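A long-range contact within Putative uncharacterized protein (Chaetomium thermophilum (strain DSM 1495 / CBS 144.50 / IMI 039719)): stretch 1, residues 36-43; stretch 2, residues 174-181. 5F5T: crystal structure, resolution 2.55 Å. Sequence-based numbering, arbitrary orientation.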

# COMPACT_ATOMS: atom_id res chain seq x y z
N THR A 36 -13.70 -4.14 12.06
CA THR A 36 -14.32 -3.03 11.35
C THR A 36 -13.38 -2.31 10.38
O THR A 36 -13.73 -1.27 9.82
CB THR A 36 -14.89 -2.00 12.34
OG1 THR A 36 -13.88 -1.66 13.30
CG2 THR A 36 -16.09 -2.58 13.06
N ILE A 37 -12.18 -2.87 10.18
CA ILE A 37 -11.22 -2.27 9.25
C ILE A 37 -11.74 -2.36 7.83
O ILE A 37 -11.58 -1.44 7.03
CB ILE A 37 -9.84 -2.93 9.36
CG1 ILE A 37 -9.31 -2.79 10.79
CG2 ILE A 37 -8.86 -2.26 8.41
CD1 ILE A 37 -7.83 -3.05 10.94
N MET A 38 -12.34 -3.50 7.50
CA MET A 38 -12.99 -3.65 6.21
C MET A 38 -14.49 -3.35 6.34
O MET A 38 -15.09 -3.59 7.39
CB MET A 38 -12.74 -5.06 5.66
CG MET A 38 -11.31 -5.22 5.16
SD MET A 38 -10.90 -6.90 4.67
CE MET A 38 -12.22 -7.15 3.51
N GLU A 39 -15.08 -2.80 5.28
CA GLU A 39 -16.48 -2.37 5.29
C GLU A 39 -17.42 -3.55 5.50
O GLU A 39 -17.12 -4.67 5.09
CB GLU A 39 -16.81 -1.65 3.98
CG GLU A 39 -15.71 -0.73 3.51
CD GLU A 39 -15.78 -0.44 2.02
OE1 GLU A 39 -14.87 0.26 1.51
OE2 GLU A 39 -16.72 -0.91 1.36
N LYS A 40 -18.57 -3.29 6.12
CA LYS A 40 -19.53 -4.35 6.47
C LYS A 40 -20.00 -5.11 5.24
O LYS A 40 -20.09 -6.34 5.26
CB LYS A 40 -20.73 -3.75 7.21
CG LYS A 40 -21.63 -4.77 7.90
CD LYS A 40 -22.81 -4.07 8.56
CE LYS A 40 -23.94 -5.05 8.88
NZ LYS A 40 -23.65 -5.84 10.11
N ALA A 41 -20.28 -4.37 4.17
CA ALA A 41 -20.74 -4.95 2.92
C ALA A 41 -19.73 -5.97 2.39
O ALA A 41 -20.09 -7.09 2.03
CB ALA A 41 -20.99 -3.87 1.89
N VAL A 42 -18.47 -5.57 2.37
CA VAL A 42 -17.41 -6.44 1.90
C VAL A 42 -17.23 -7.65 2.83
O VAL A 42 -16.99 -8.76 2.36
CB VAL A 42 -16.07 -5.69 1.77
CG1 VAL A 42 -14.99 -6.60 1.23
CG2 VAL A 42 -16.24 -4.47 0.88
N ARG A 43 -17.38 -7.43 4.14
CA ARG A 43 -17.31 -8.54 5.09
C ARG A 43 -18.38 -9.57 4.77
O ARG A 43 -18.14 -10.78 4.84
CB ARG A 43 -17.46 -8.06 6.53
CG ARG A 43 -16.45 -7.04 6.99
CD ARG A 43 -16.44 -6.96 8.51
NE ARG A 43 -17.70 -6.49 9.08
CZ ARG A 43 -17.94 -5.23 9.44
NH1 ARG A 43 -17.01 -4.31 9.30
NH2 ARG A 43 -19.12 -4.90 9.95
N ASP A 174 -5.82 6.01 -1.07
CA ASP A 174 -6.83 5.88 -0.02
C ASP A 174 -7.58 4.54 -0.06
O ASP A 174 -7.97 4.02 0.97
CB ASP A 174 -7.83 7.03 -0.10
CG ASP A 174 -7.23 8.35 0.34
OD1 ASP A 174 -6.28 8.33 1.15
OD2 ASP A 174 -7.71 9.41 -0.13
N ARG A 175 -7.79 4.01 -1.26
CA ARG A 175 -8.53 2.77 -1.41
C ARG A 175 -7.78 1.74 -2.26
O ARG A 175 -7.42 2.00 -3.41
CB ARG A 175 -9.90 3.05 -2.02
CG ARG A 175 -10.89 1.90 -1.89
CD ARG A 175 -12.32 2.39 -2.06
NE ARG A 175 -13.27 1.49 -1.41
CZ ARG A 175 -13.95 0.55 -2.05
NH1 ARG A 175 -13.78 0.38 -3.36
NH2 ARG A 175 -14.80 -0.23 -1.39
N VAL A 176 -7.55 0.57 -1.67
CA VAL A 176 -6.87 -0.52 -2.35
C VAL A 176 -7.58 -1.84 -2.09
O VAL A 176 -7.90 -2.16 -0.94
CB VAL A 176 -5.40 -0.63 -1.88
CG1 VAL A 176 -4.78 -1.95 -2.32
CG2 VAL A 176 -4.59 0.55 -2.40
N CYS A 177 -7.84 -2.60 -3.16
CA CYS A 177 -8.50 -3.90 -3.06
C CYS A 177 -9.86 -3.79 -2.38
O CYS A 177 -10.16 -4.55 -1.47
CB CYS A 177 -7.63 -4.90 -2.31
SG CYS A 177 -6.26 -5.55 -3.28
N SER A 178 -10.64 -2.81 -2.81
CA SER A 178 -12.01 -2.63 -2.34
C SER A 178 -12.04 -2.34 -0.84
O SER A 178 -13.07 -2.49 -0.18
CB SER A 178 -12.85 -3.88 -2.65
OG SER A 178 -13.24 -3.91 -4.01
N THR A 179 -10.90 -1.89 -0.32
CA THR A 179 -10.77 -1.60 1.10
C THR A 179 -10.28 -0.18 1.32
O THR A 179 -9.29 0.24 0.72
CB THR A 179 -9.80 -2.58 1.78
OG1 THR A 179 -10.28 -3.92 1.63
CG2 THR A 179 -9.64 -2.26 3.26
N SER A 180 -10.94 0.54 2.22
CA SER A 180 -10.49 1.87 2.60
C SER A 180 -9.40 1.71 3.64
O SER A 180 -9.59 1.05 4.66
CB SER A 180 -11.64 2.71 3.14
OG SER A 180 -12.48 3.14 2.09
N LEU A 181 -8.26 2.35 3.40
CA LEU A 181 -7.12 2.23 4.29
C LEU A 181 -7.17 3.40 5.24
O LEU A 181 -7.53 4.51 4.84
CB LEU A 181 -5.81 2.23 3.50
CG LEU A 181 -5.82 1.55 2.13
CD1 LEU A 181 -4.50 1.77 1.41
CD2 LEU A 181 -6.10 0.06 2.28
O HOH W 1 -12.47 -0.61 4.90

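The strongest link between the two stretches is a salt bridge between Glu39 and Arg175. Arg175 NH2 donates to Glu39 OE1 across 2.9 Å with an N-H...acceptor angle of 170°, so the contact is both a charge pair and a nearly linear hydrogen bond. The carboxylate oxygen lies at the edge of the guanidinium, near its plane, which is where the N-H bonds of arginine point. The two partners reach this geometry differently. The CA-to-CB bond of Glu39 points toward stretch 2, and its side chain (chi1 -40°, chi2 158°) carries the carboxylate directly there. Arg175 leaves its backbone sideways, but t rotamers at chi1, chi2 and chi3 extend the chain until its end comes close to stretch 1. A long, flexible side chain suits a position from which the partner must be reached at a distance.

The same guanidinium nitrogen, Arg175 NH2, also lies 3.1 Å from Ser178 O, but the angle is poor and the pair does not qualify as a hydrogen bond. Glu39 OE1 makes looser approaches to Ser178 O, at 3.7 Å, and to Ser180 OG, at 3.8 Å; these are contacts by proximity alone.

A second polar connection runs through water 1. It donates to Ile37 O at 2.5 Å and accepts from Ser180 N at 3.3 Å, thereby joining a backbone carbonyl of one stretch to a backbone amide of the other. The direct approach here, Ile37 O to Ser180 O at 4.0 Å, brings together two acceptors, which cannot bond to each other without a donor.

Both partners of the salt bridge sit in ordered local frames. Glu39 occupies the N-cap position before the helix that begins at Lys40, and its carbonyl accepts from the backbone of the first turn, Arg43 N to Glu39 O at 2.9 Å. In stretch 2, a type I' turn from Val176 to Thr179 reverses the chain, with Val176 N to Thr179 O at 3.0 Å and Thr179 N to Val176 O at 3.1 Å. Thr179 OG1 adds a bond to Cys177 O at 3.2 Å. The reversal brings Arg175, Ser178 and Ser180 within reach of the one carboxylate.

Beyond the polar group, packing is modest: 275 Å² is buried, both sides summed. Met38 and Thr179, whose CA atoms are 5.9 Å apart, are both buried. Both branches of the threonine side chain lie against Met38, with Thr179 CG2 and Thr179 OG1 each 3.9 Å from Met38 CG, while the hydroxyl also donates to Cys177 O within the turn. Ile37 adds a looser contact, its O atom lying 4.3 Å from Thr179 CG2. Val42, on the helix, points its CA-to-CB bond toward stretch 2 and places CG2 3.9 Å from Ser178 O, a compact branched side chain covering the backbone of the turn. Glu39 has the largest area covered by the opposing stretch, 60 Å², followed by Thr179 with 51 Å².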